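Local coordinates for 7,8-dihydro-6-hydroxymethylpterin pyrophosphokinase-dihydropteroate synthase (Plasmodium falciparum, PDB 6JWS), which probably makes 7,8-dihydropteroate for folate synthesis in two steps, pyrophosphorylating 6-hydroxymethyl-7,8-dihydropterin with ATP and then joining it to 4-aminobenzoate, at residues N131-N143 against E314-R326. The protein carries 1 engineered substitution. Numbering follows the deposited sequence.
Sequences NYLLECNNIIVKN and EFLSIPHVYTTHR. With ATP (adenosine-5'-triphosphate), chain J.
Two hydroxyls grip the carbonyl oxygen of P319 from opposite faces of its plane. Y132 OH, from helix 129-148, donates to P319 O at 2.6 Å and stands well above the carbonyl plane. S317 OG donates to the same oxygen at 3.0 Å, closer to that plane. The chi1 of Y132 (170°) sets CG anti to the backbone N and turns the ring toward this carbonyl. P319 follows a cis peptide bond, and its ring carbon CD lies 3.6 Å from Y132 CZ. C136 SG sits over one face of the Y132 ring, toward the rim.

One helix turn past Y132, C136 begins an apolar patch centred on V321 CG1. This methyl touches the O and CB of C136, CG2 of I139 and CG1 of I140. I140 then splits its branches. CG1 lies over a face of the Y322 ring, while CG2 makes a CH-pi contact 4.0 Å from the centroid of the H325 ring. I139 CD1 reaches F315 CZ.

At the far end N143 ND2 gives a hydrogen bond to Y322 OH at 3.2 Å. The N-H points almost straight at the oxygen (161°), and amide and ring are nearly coplanar. A water links Y322 OH to I140 O. R326 NH2 lies over the centre of the Y322 ring.

The same segment, 314-326, also holds ATP, largely by its backbone. S317 N donates to ATP N7 at 2.7 Å, and S317 O accepts from ATP N6. The F315 ring lays a face on ATP C8, and F220 of strand 219-221 meets F315. H320 NE2 is 3.0 Å from ATP O1G. The helix thus backs a strand and turn that read adenine through backbone atoms, in the ATP site of the HPPK domain.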
ATOM      1  N   ASN B 131      23.998  47.586  -7.937  1.00 42.06           N
ATOM      2  CA  ASN B 131      23.354  48.182  -9.100  1.00 44.43           C
ATOM      3  C   ASN B 131      22.548  47.126  -9.853  1.00 42.50           C
ATOM      4  O   ASN B 131      21.443  47.405 -10.325  1.00 41.15           O
ATOM      5  CB  ASN B 131      24.346  48.899 -10.021  1.00 51.39           C
ATOM      6  CG  ASN B 131      24.578  50.351  -9.647  1.00 56.34           C
ATOM      7  OD1 ASN B 131      23.951  51.242 -10.215  1.00 62.27           O
ATOM      8  ND2 ASN B 131      25.467  50.601  -8.699  1.00 53.69           N
ATOM      9  N   TYR B 132      23.112  45.911  -9.940  1.00 40.64           N
ATOM     10  CA  TYR B 132      22.443  44.785 -10.574  1.00 37.71           C
ATOM     11  C   TYR B 132      21.103  44.511  -9.889  1.00 35.02           C
ATOM     12  O   TYR B 132      20.068  44.436 -10.555  1.00 32.43           O
ATOM     13  CB  TYR B 132      23.345  43.548 -10.599  1.00 39.41           C
ATOM     14  CG  TYR B 132      22.618  42.300 -11.025  1.00 41.03           C
ATOM     15  CD1 TYR B 132      22.397  42.029 -12.369  1.00 39.95           C
ATOM     16  CD2 TYR B 132      22.106  41.416 -10.083  1.00 40.37           C
ATOM     17  CE1 TYR B 132      21.694  40.901 -12.764  1.00 42.52           C
ATOM     18  CE2 TYR B 132      21.399  40.286 -10.462  1.00 39.01           C
ATOM     19  CZ  TYR B 132      21.204  40.024 -11.806  1.00 41.07           C
ATOM     20  OH  TYR B 132      20.512  38.917 -12.188  1.00 38.29           O
ATOM     21  N   LEU B 133      21.126  44.388  -8.556  1.00 35.87           N
ATOM     22  CA  LEU B 133      19.943  43.988  -7.803  1.00 39.46           C
ATOM     23  C   LEU B 133      18.831  45.030  -7.931  1.00 40.76           C
ATOM     24  O   LEU B 133      17.660  44.659  -8.045  1.00 41.78           O
ATOM     25  CB  LEU B 133      20.308  43.716  -6.340  1.00 41.26           C
ATOM     26  CG  LEU B 133      21.244  42.525  -6.119  1.00 43.43           C
ATOM     27  CD1 LEU B 133      21.893  42.587  -4.745  1.00 42.83           C
ATOM     28  CD2 LEU B 133      20.506  41.202  -6.313  1.00 42.99           C
ATOM     29  N   LEU B 134      19.209  46.320  -7.974  1.00 41.24           N
ATOM     30  CA  LEU B 134      18.242  47.403  -8.143  1.00 38.01           C
ATOM     31  C   LEU B 134      17.607  47.350  -9.534  1.00 35.76           C
ATOM     32  O   LEU B 134      16.388  47.469  -9.662  1.00 34.33           O
ATOM     33  CB  LEU B 134      18.908  48.756  -7.855  1.00 39.46           C
ATOM     34  CG  LEU B 134      19.407  48.956  -6.418  1.00 42.04           C
ATOM     35  CD1 LEU B 134      20.440  50.073  -6.340  1.00 40.99           C
ATOM     36  CD2 LEU B 134      18.253  49.203  -5.442  1.00 40.81           C
ATOM     37  N   GLU B 135      18.423  47.133 -10.575  1.00 35.63           N
ATOM     38  CA  GLU B 135      17.891  47.084 -11.933  1.00 37.69           C
ATOM     39  C   GLU B 135      16.923  45.904 -12.090  1.00 38.05           C
ATOM     40  O   GLU B 135      15.835  46.063 -12.647  1.00 36.06           O
ATOM     41  CB  GLU B 135      19.006  47.045 -12.982  1.00 40.72           C
ATOM     42  CG  GLU B 135      19.986  48.201 -12.902  1.00 41.18           C
ATOM     43  CD  GLU B 135      19.548  49.525 -13.513  1.00 44.62           C
ATOM     44  OE1 GLU B 135      18.415  49.606 -14.030  1.00 45.31           O
ATOM     45  OE2 GLU B 135      20.357  50.477 -13.483  1.00 48.75           O
ATOM     46  N   CYS B 136      17.299  44.727 -11.562  1.00 37.07           N
ATOM     47  CA  CYS B 136      16.431  43.556 -11.639  1.00 36.21           C
ATOM     48  C   CYS B 136      15.139  43.807 -10.856  1.00 33.73           C
ATOM     49  O   CYS B 136      14.040  43.497 -11.335  1.00 28.49           O
ATOM     50  CB  CYS B 136      17.128  42.270 -11.184  1.00 36.23           C
ATOM     51  SG  CYS B 136      18.615  41.841 -12.139  1.00 36.52           S
ATOM     52  N   ASN B 137      15.262  44.395  -9.655  1.00 34.02           N
ATOM     53  CA  ASN B 137      14.069  44.645  -8.855  1.00 35.51           C
ATOM     54  C   ASN B 137      13.121  45.551  -9.639  1.00 35.58           C
ATOM     55  O   ASN B 137      11.913  45.339  -9.639  1.00 38.35           O
ATOM     56  CB  ASN B 137      14.379  45.197  -7.460  1.00 37.41           C
ATOM     57  CG  ASN B 137      15.036  44.206  -6.518  1.00 39.47           C
ATOM     58  OD1 ASN B 137      15.509  44.592  -5.451  1.00 43.39           O
ATOM     59  ND2 ASN B 137      15.081  42.934  -6.890  1.00 38.66           N
ATOM     60  N   ASN B 138      13.692  46.541 -10.330  1.00 35.60           N
ATOM     61  CA  ASN B 138      12.909  47.480 -11.108  1.00 35.91           C
ATOM     62  C   ASN B 138      12.082  46.728 -12.142  1.00 34.45           C
ATOM     63  O   ASN B 138      10.879  46.961 -12.262  1.00 35.34           O
ATOM     64  CB  ASN B 138      13.776  48.567 -11.749  1.00 39.97           C
ATOM     65  CG  ASN B 138      13.018  49.380 -12.781  1.00 40.46           C
ATOM     66  OD1 ASN B 138      13.405  49.424 -13.944  1.00 41.96           O
ATOM     67  ND2 ASN B 138      11.925  50.004 -12.376  1.00 38.53           N
ATOM     68  N   ILE B 139      12.737  45.823 -12.881  1.00 33.88           N
ATOM     69  CA  ILE B 139      12.050  45.066 -13.916  1.00 32.21           C
ATOM     70  C   ILE B 139      10.901  44.278 -13.289  1.00 32.31           C
ATOM     71  O   ILE B 139       9.825  44.181 -13.877  1.00 33.22           O
ATOM     72  CB  ILE B 139      13.017  44.152 -14.695  1.00 32.12           C
ATOM     73  CG1 ILE B 139      14.085  44.951 -15.455  1.00 32.17           C
ATOM     74  CG2 ILE B 139      12.246  43.195 -15.603  1.00 29.35           C
ATOM     75  CD1 ILE B 139      13.543  45.885 -16.529  1.00 29.27           C
ATOM     76  N   ILE B 140      11.143  43.729 -12.090  1.00 34.78           N
ATOM     77  CA  ILE B 140      10.184  42.851 -11.438  1.00 37.30           C
ATOM     78  C   ILE B 140       8.959  43.660 -11.029  1.00 38.58           C
ATOM     79  O   ILE B 140       7.834  43.230 -11.298  1.00 36.56           O
ATOM     80  CB  ILE B 140      10.809  42.066 -10.259  1.00 38.93           C
ATOM     81  CG1 ILE B 140      11.934  41.136 -10.740  1.00 38.26           C
ATOM     82  CG2 ILE B 140       9.737  41.303  -9.481  1.00 34.49           C
ATOM     83  CD1 ILE B 140      12.772  40.519  -9.630  1.00 36.52           C
ATOM     84  N   VAL B 141       9.182  44.834 -10.407  1.00 42.19           N
ATOM     85  CA  VAL B 141       8.064  45.639  -9.921  1.00 43.13           C
ATOM     86  C   VAL B 141       7.269  46.171 -11.115  1.00 43.64           C
ATOM     87  O   VAL B 141       6.040  46.209 -11.078  1.00 41.90           O
ATOM     88  CB  VAL B 141       8.450  46.738  -8.900  1.00 42.07           C
ATOM     89  CG1 VAL B 141       9.511  46.301  -7.902  1.00 37.28           C
ATOM     90  CG2 VAL B 141       8.830  48.057  -9.545  1.00 45.63           C
ATOM     91  N   LYS B 142       7.991  46.526 -12.188  1.00 47.65           N
ATOM     92  CA  LYS B 142       7.402  47.037 -13.415  1.00 49.49           C
ATOM     93  C   LYS B 142       6.535  45.966 -14.083  1.00 49.67           C
ATOM     94  O   LYS B 142       5.468  46.275 -14.611  1.00 50.45           O
ATOM     95  CB  LYS B 142       8.508  47.554 -14.342  1.00 57.48           C
ATOM     96  CG  LYS B 142       8.044  48.120 -15.676  1.00 66.51           C
ATOM     97  CD  LYS B 142       9.112  48.103 -16.753  1.00 75.47           C
ATOM     98  CE  LYS B 142       8.538  48.287 -18.144  1.00 80.01           C
ATOM     99  NZ  LYS B 142       9.578  48.151 -19.192  1.00 83.53           N
ATOM    100  N   ASN B 143       6.988  44.703 -14.077  1.00 50.39           N
ATOM    101  CA  ASN B 143       6.214  43.647 -14.724  1.00 49.34           C
ATOM    102  C   ASN B 143       5.008  43.296 -13.851  1.00 50.40           C
ATOM    103  O   ASN B 143       3.950  42.947 -14.378  1.00 50.11           O
ATOM    104  CB  ASN B 143       7.062  42.436 -15.131  1.00 46.99           C
ATOM    105  CG  ASN B 143       7.976  42.695 -16.315  1.00 49.09           C
ATOM    106  OD1 ASN B 143       7.649  43.469 -17.214  1.00 51.40           O
ATOM    107  ND2 ASN B 143       9.126  42.040 -16.339  1.00 43.81           N
ATOM    108  N   GLU B 314      15.787  44.517 -26.016  1.00 61.58           N
ATOM    109  CA  GLU B 314      15.635  45.822 -25.398  1.00 59.75           C
ATOM    110  C   GLU B 314      16.737  46.031 -24.364  1.00 56.01           C
ATOM    111  O   GLU B 314      17.181  47.154 -24.164  1.00 54.98           O
ATOM    112  CB  GLU B 314      14.243  45.962 -24.776  1.00 69.09           C
ATOM    113  CG  GLU B 314      13.111  45.803 -25.782  1.00 76.44           C
ATOM    114  CD  GLU B 314      11.862  46.625 -25.510  1.00 83.15           C
ATOM    115  OE1 GLU B 314      11.500  46.777 -24.324  1.00 88.41           O
ATOM    116  OE2 GLU B 314      11.256  47.122 -26.485  1.00 85.59           O
ATOM    117  N   PHE B 315      17.151  44.945 -23.698  1.00 49.94           N
ATOM    118  CA  PHE B 315      18.191  45.020 -22.681  1.00 44.52           C
ATOM    119  C   PHE B 315      18.796  43.633 -22.476  1.00 42.00           C
ATOM    120  O   PHE B 315      18.263  42.649 -22.977  1.00 41.14           O
ATOM    121  CB  PHE B 315      17.653  45.645 -21.386  1.00 40.79           C
ATOM    122  CG  PHE B 315      16.692  44.787 -20.601  1.00 38.45           C
ATOM    123  CD1 PHE B 315      15.361  44.676 -20.976  1.00 36.91           C
ATOM    124  CD2 PHE B 315      17.122  44.080 -19.485  1.00 37.39           C
ATOM    125  CE1 PHE B 315      14.483  43.883 -20.249  1.00 36.23           C
ATOM    126  CE2 PHE B 315      16.241  43.287 -18.758  1.00 34.59           C
ATOM    127  CZ  PHE B 315      14.922  43.190 -19.140  1.00 33.74           C
ATOM    128  N   LEU B 316      19.925  43.579 -21.763  1.00 38.54           N
ATOM    129  CA  LEU B 316      20.543  42.319 -21.402  1.00 36.98           C
ATOM    130  C   LEU B 316      20.784  42.265 -19.897  1.00 34.71           C
ATOM    131  O   LEU B 316      21.512  43.091 -19.354  1.00 33.29           O
ATOM    132  CB  LEU B 316      21.863  42.144 -22.161  1.00 38.46           C
ATOM    133  CG  LEU B 316      22.546  40.792 -21.940  1.00 37.04           C
ATOM    134  CD1 LEU B 316      21.692  39.656 -22.494  1.00 34.44           C
ATOM    135  CD2 LEU B 316      23.942  40.767 -22.550  1.00 38.25           C
ATOM    136  N   SER B 317      20.216  41.242 -19.246  1.00 33.18           N
ATOM    137  CA  SER B 317      20.469  41.019 -17.831  1.00 30.84           C
ATOM    138  C   SER B 317      21.146  39.664 -17.632  1.00 28.83           C
ATOM    139  O   SER B 317      20.564  38.623 -17.935  1.00 30.56           O
ATOM    140  CB  SER B 317      19.192  41.126 -17.025  1.00 28.95           C
ATOM    141  OG  SER B 317      19.485  41.053 -15.633  1.00 28.63           O
ATOM    142  N   ILE B 318      22.377  39.687 -17.121  1.00 27.62           N
ATOM    143  CA  ILE B 318      23.046  38.470 -16.699  1.00 28.14           C
ATOM    144  C   ILE B 318      23.491  38.645 -15.255  1.00 27.68           C
ATOM    145  O   ILE B 318      24.267  39.546 -14.963  1.00 29.56           O
ATOM    146  CB  ILE B 318      24.246  38.107 -17.599  1.00 28.18           C
ATOM    147  CG1 ILE B 318      23.905  38.110 -19.092  1.00 26.74           C
ATOM    148  CG2 ILE B 318      24.875  36.792 -17.144  1.00 28.78           C
ATOM    149  CD1 ILE B 318      23.231  36.866 -19.591  1.00 28.67           C
ATOM    150  N   PRO B 319      23.092  37.758 -14.314  1.00 27.14           N
ATOM    151  CA  PRO B 319      22.127  36.692 -14.577  1.00 25.46           C
ATOM    152  C   PRO B 319      20.753  37.206 -14.993  1.00 26.37           C
ATOM    153  O   PRO B 319      20.416  38.363 -14.769  1.00 29.11           O
ATOM    154  CB  PRO B 319      22.018  36.008 -13.209  1.00 24.46           C
ATOM    155  CG  PRO B 319      23.358  36.246 -12.576  1.00 25.85           C
ATOM    156  CD  PRO B 319      23.672  37.673 -12.964  1.00 27.39           C
ATOM    157  N   HIS B 320      19.960  36.333 -15.615  1.00 25.19           N
ATOM    158  CA  HIS B 320      18.595  36.686 -15.962  1.00 25.69           C
ATOM    159  C   HIS B 320      17.897  37.278 -14.733  1.00 26.29           C
ATOM    160  O   HIS B 320      18.186  36.906 -13.594  1.00 25.60           O
ATOM    161  CB  HIS B 320      17.883  35.483 -16.584  1.00 23.82           C
ATOM    162  CG  HIS B 320      16.532  35.776 -17.131  1.00 22.53           C
ATOM    163  ND1 HIS B 320      15.402  35.795 -16.334  1.00 23.77           N
ATOM    164  CD2 HIS B 320      16.113  36.037 -18.387  1.00 22.39           C
ATOM    165  CE1 HIS B 320      14.341  36.049 -17.081  1.00 22.21           C
ATOM    166  NE2 HIS B 320      14.747  36.202 -18.337  1.00 21.81           N
ATOM    167  N   VAL B 321      16.994  38.227 -14.994  1.00 28.81           N
ATOM    168  CA  VAL B 321      16.282  38.983 -13.970  1.00 30.36           C
ATOM    169  C   VAL B 321      15.556  38.007 -13.041  1.00 31.47           C
ATOM    170  O   VAL B 321      15.451  38.242 -11.842  1.00 33.02           O
ATOM    171  CB  VAL B 321      15.302  39.987 -14.626  1.00 29.33           C
ATOM    172  CG1 VAL B 321      14.312  40.587 -13.644  1.00 28.58           C
ATOM    173  CG2 VAL B 321      16.026  41.097 -15.370  1.00 29.64           C
ATOM    174  N   TYR B 322      15.092  36.884 -13.596  1.00 30.92           N
ATOM    175  CA  TYR B 322      14.128  36.070 -12.878  1.00 31.69           C
ATOM    176  C   TYR B 322      14.767  34.873 -12.173  1.00 29.06           C
ATOM    177  O   TYR B 322      14.069  34.130 -11.496  1.00 29.12           O
ATOM    178  CB  TYR B 322      12.930  35.761 -13.780  1.00 31.91           C
ATOM    179  CG  TYR B 322      11.926  36.890 -13.843  1.00 32.72           C
ATOM    180  CD1 TYR B 322      10.891  36.966 -12.923  1.00 33.38           C
ATOM    181  CD2 TYR B 322      12.018  37.891 -14.802  1.00 33.47           C
ATOM    182  CE1 TYR B 322       9.965  37.997 -12.962  1.00 37.91           C
ATOM    183  CE2 TYR B 322      11.107  38.940 -14.848  1.00 35.47           C
ATOM    184  CZ  TYR B 322      10.074  38.988 -13.925  1.00 36.35           C
ATOM    185  OH  TYR B 322       9.150  39.987 -13.949  1.00 34.37           O
ATOM    186  N   THR B 323      16.095  34.744 -12.257  1.00 29.69           N
ATOM    187  CA  THR B 323      16.811  33.545 -11.835  1.00 31.34           C
ATOM    188  C   THR B 323      16.402  33.067 -10.439  1.00 33.73           C
ATOM    189  O   THR B 323      16.273  31.872 -10.206  1.00 36.12           O
ATOM    190  CB  THR B 323      18.323  33.753 -11.940  1.00 30.12           C
ATOM    191  OG1 THR B 323      18.554  34.225 -13.266  1.00 30.33           O
ATOM    192  CG2 THR B 323      19.113  32.483 -11.706  1.00 30.33           C
ATOM    193  N   THR B 324      16.187  34.013  -9.530  1.00 36.34           N
ATOM    194  CA  THR B 324      16.005  33.788  -8.106  1.00 38.62           C
ATOM    195  C   THR B 324      14.532  33.956  -7.746  1.00 40.02           C
ATOM    196  O   THR B 324      14.104  33.627  -6.639  1.00 40.91           O
ATOM    197  CB  THR B 324      16.900  34.791  -7.365  1.00 38.76           C
ATOM    198  OG1 THR B 324      18.104  34.058  -7.168  1.00 44.96           O
ATOM    199  CG2 THR B 324      16.351  35.305  -6.055  1.00 43.11           C
ATOM    200  N   HIS B 325      13.761  34.482  -8.699  1.00 40.28           N
ATOM    201  CA  HIS B 325      12.402  34.907  -8.418  1.00 42.20           C
ATOM    202  C   HIS B 325      11.411  33.825  -8.852  1.00 37.04           C
ATOM    203  O   HIS B 325      10.399  33.614  -8.194  1.00 39.55           O
ATOM    204  CB  HIS B 325      12.170  36.303  -9.017  1.00 44.02           C
ATOM    205  CG  HIS B 325      10.980  37.014  -8.461  1.00 56.71           C
ATOM    206  ND1 HIS B 325       9.703  36.875  -9.007  1.00 60.00           N
ATOM    207  CD2 HIS B 325      10.860  37.872  -7.421  1.00 59.65           C
ATOM    208  CE1 HIS B 325       8.850  37.615  -8.323  1.00 62.34           C
ATOM    209  NE2 HIS B 325       9.539  38.236  -7.342  1.00 63.27           N
ATOM    210  N   ARG B 326      11.705  33.143  -9.964  1.00 33.02           N
ATOM    211  CA  ARG B 326      10.835  32.093 -10.471  1.00 32.05           C
ATOM    212  C   ARG B 326      11.238  30.740  -9.892  1.00 29.52           C
ATOM    213  O   ARG B 326      12.348  30.257 -10.118  1.00 29.69           O
ATOM    214  CB  ARG B 326      10.923  32.005 -11.996  1.00 34.67           C
ATOM    215  CG  ARG B 326      10.159  33.096 -12.718  1.00 41.55           C
ATOM    216  CD  ARG B 326       9.653  32.650 -14.067  1.00 47.57           C
ATOM    217  NE  ARG B 326       9.009  33.816 -14.650  1.00 56.65           N
ATOM    218  CZ  ARG B 326       9.536  34.581 -15.599  1.00 60.12           C
ATOM    219  NH1 ARG B 326      10.728  34.302 -16.104  1.00 57.96           N
ATOM    220  NH2 ARG B 326       8.854  35.620 -16.050  1.00 69.95           N
TER
HETATM  221  PG  ATP J 802      12.730  37.815 -20.252  1.00 96.31           P
HETATM  222  O1G ATP J 802      11.947  36.962 -19.270  1.00 95.12           O
HETATM  223  O2G ATP J 802      13.487  38.945 -19.576  1.00 81.77           O
HETATM  224  O3G ATP J 802      13.621  36.973 -21.142  1.00 81.21           O
HETATM  225  PB  ATP J 802      10.067  38.307 -21.553  1.00 77.43           P
HETATM  226  O1B ATP J 802       9.505  39.589 -22.062  1.00 82.66           O
HETATM  227  O2B ATP J 802       9.366  37.585 -20.444  1.00 81.12           O
HETATM  228  O3B ATP J 802      11.614  38.540 -21.192  1.00 82.61           O
HETATM  229  PA  ATP J 802      11.155  37.258 -24.062  1.00 88.18           P
HETATM  230  O1A ATP J 802      12.240  36.256 -23.814  1.00 87.24           O
HETATM  231  O2A ATP J 802      10.321  37.106 -25.293  1.00 88.54           O
HETATM  232  O3A ATP J 802      10.192  37.294 -22.782  1.00 79.63           O
HETATM  233  O5' ATP J 802      11.770  38.741 -24.022  1.00 75.90           O
HETATM  234  C5' ATP J 802      13.182  38.890 -23.718  1.00 66.62           C
HETATM  235  C4' ATP J 802      13.496  40.348 -23.506  1.00 58.58           C
HETATM  236  O4' ATP J 802      14.290  40.514 -22.302  1.00 49.98           O
HETATM  237  C3' ATP J 802      14.305  41.004 -24.630  1.00 55.61           C
HETATM  238  O3' ATP J 802      13.875  42.353 -24.775  1.00 58.21           O
HETATM  239  C2' ATP J 802      15.744  40.829 -24.137  1.00 50.80           C
HETATM  240  O2' ATP J 802      16.658  41.805 -24.581  1.00 55.43           O
HETATM  241  C1' ATP J 802      15.579  40.990 -22.632  1.00 45.08           C
HETATM  242  N9  ATP J 802      16.585  40.255 -21.864  1.00 38.10           N
HETATM  243  C8  ATP J 802      17.374  40.773 -20.869  1.00 37.18           C
HETATM  244  N7  ATP J 802      18.187  39.882 -20.352  1.00 35.78           N
HETATM  245  C5  ATP J 802      17.890  38.706 -21.030  1.00 32.54           C
HETATM  246  C6  ATP J 802      18.401  37.399 -20.920  1.00 29.74           C
HETATM  247  N6  ATP J 802      19.357  37.063 -20.062  1.00 25.12           N
HETATM  248  N1  ATP J 802      17.891  36.453 -21.750  1.00 30.50           N
HETATM  249  C2  ATP J 802      16.931  36.807 -22.617  1.00 30.01           C
HETATM  250  N3  ATP J 802      16.375  38.005 -22.801  1.00 32.46           N
HETATM  251  C4  ATP J 802      16.906  38.923 -21.968  1.00 33.68           C
HETATM  252  O   HOH W   1       7.263  40.299 -12.136  1.00 35.54           O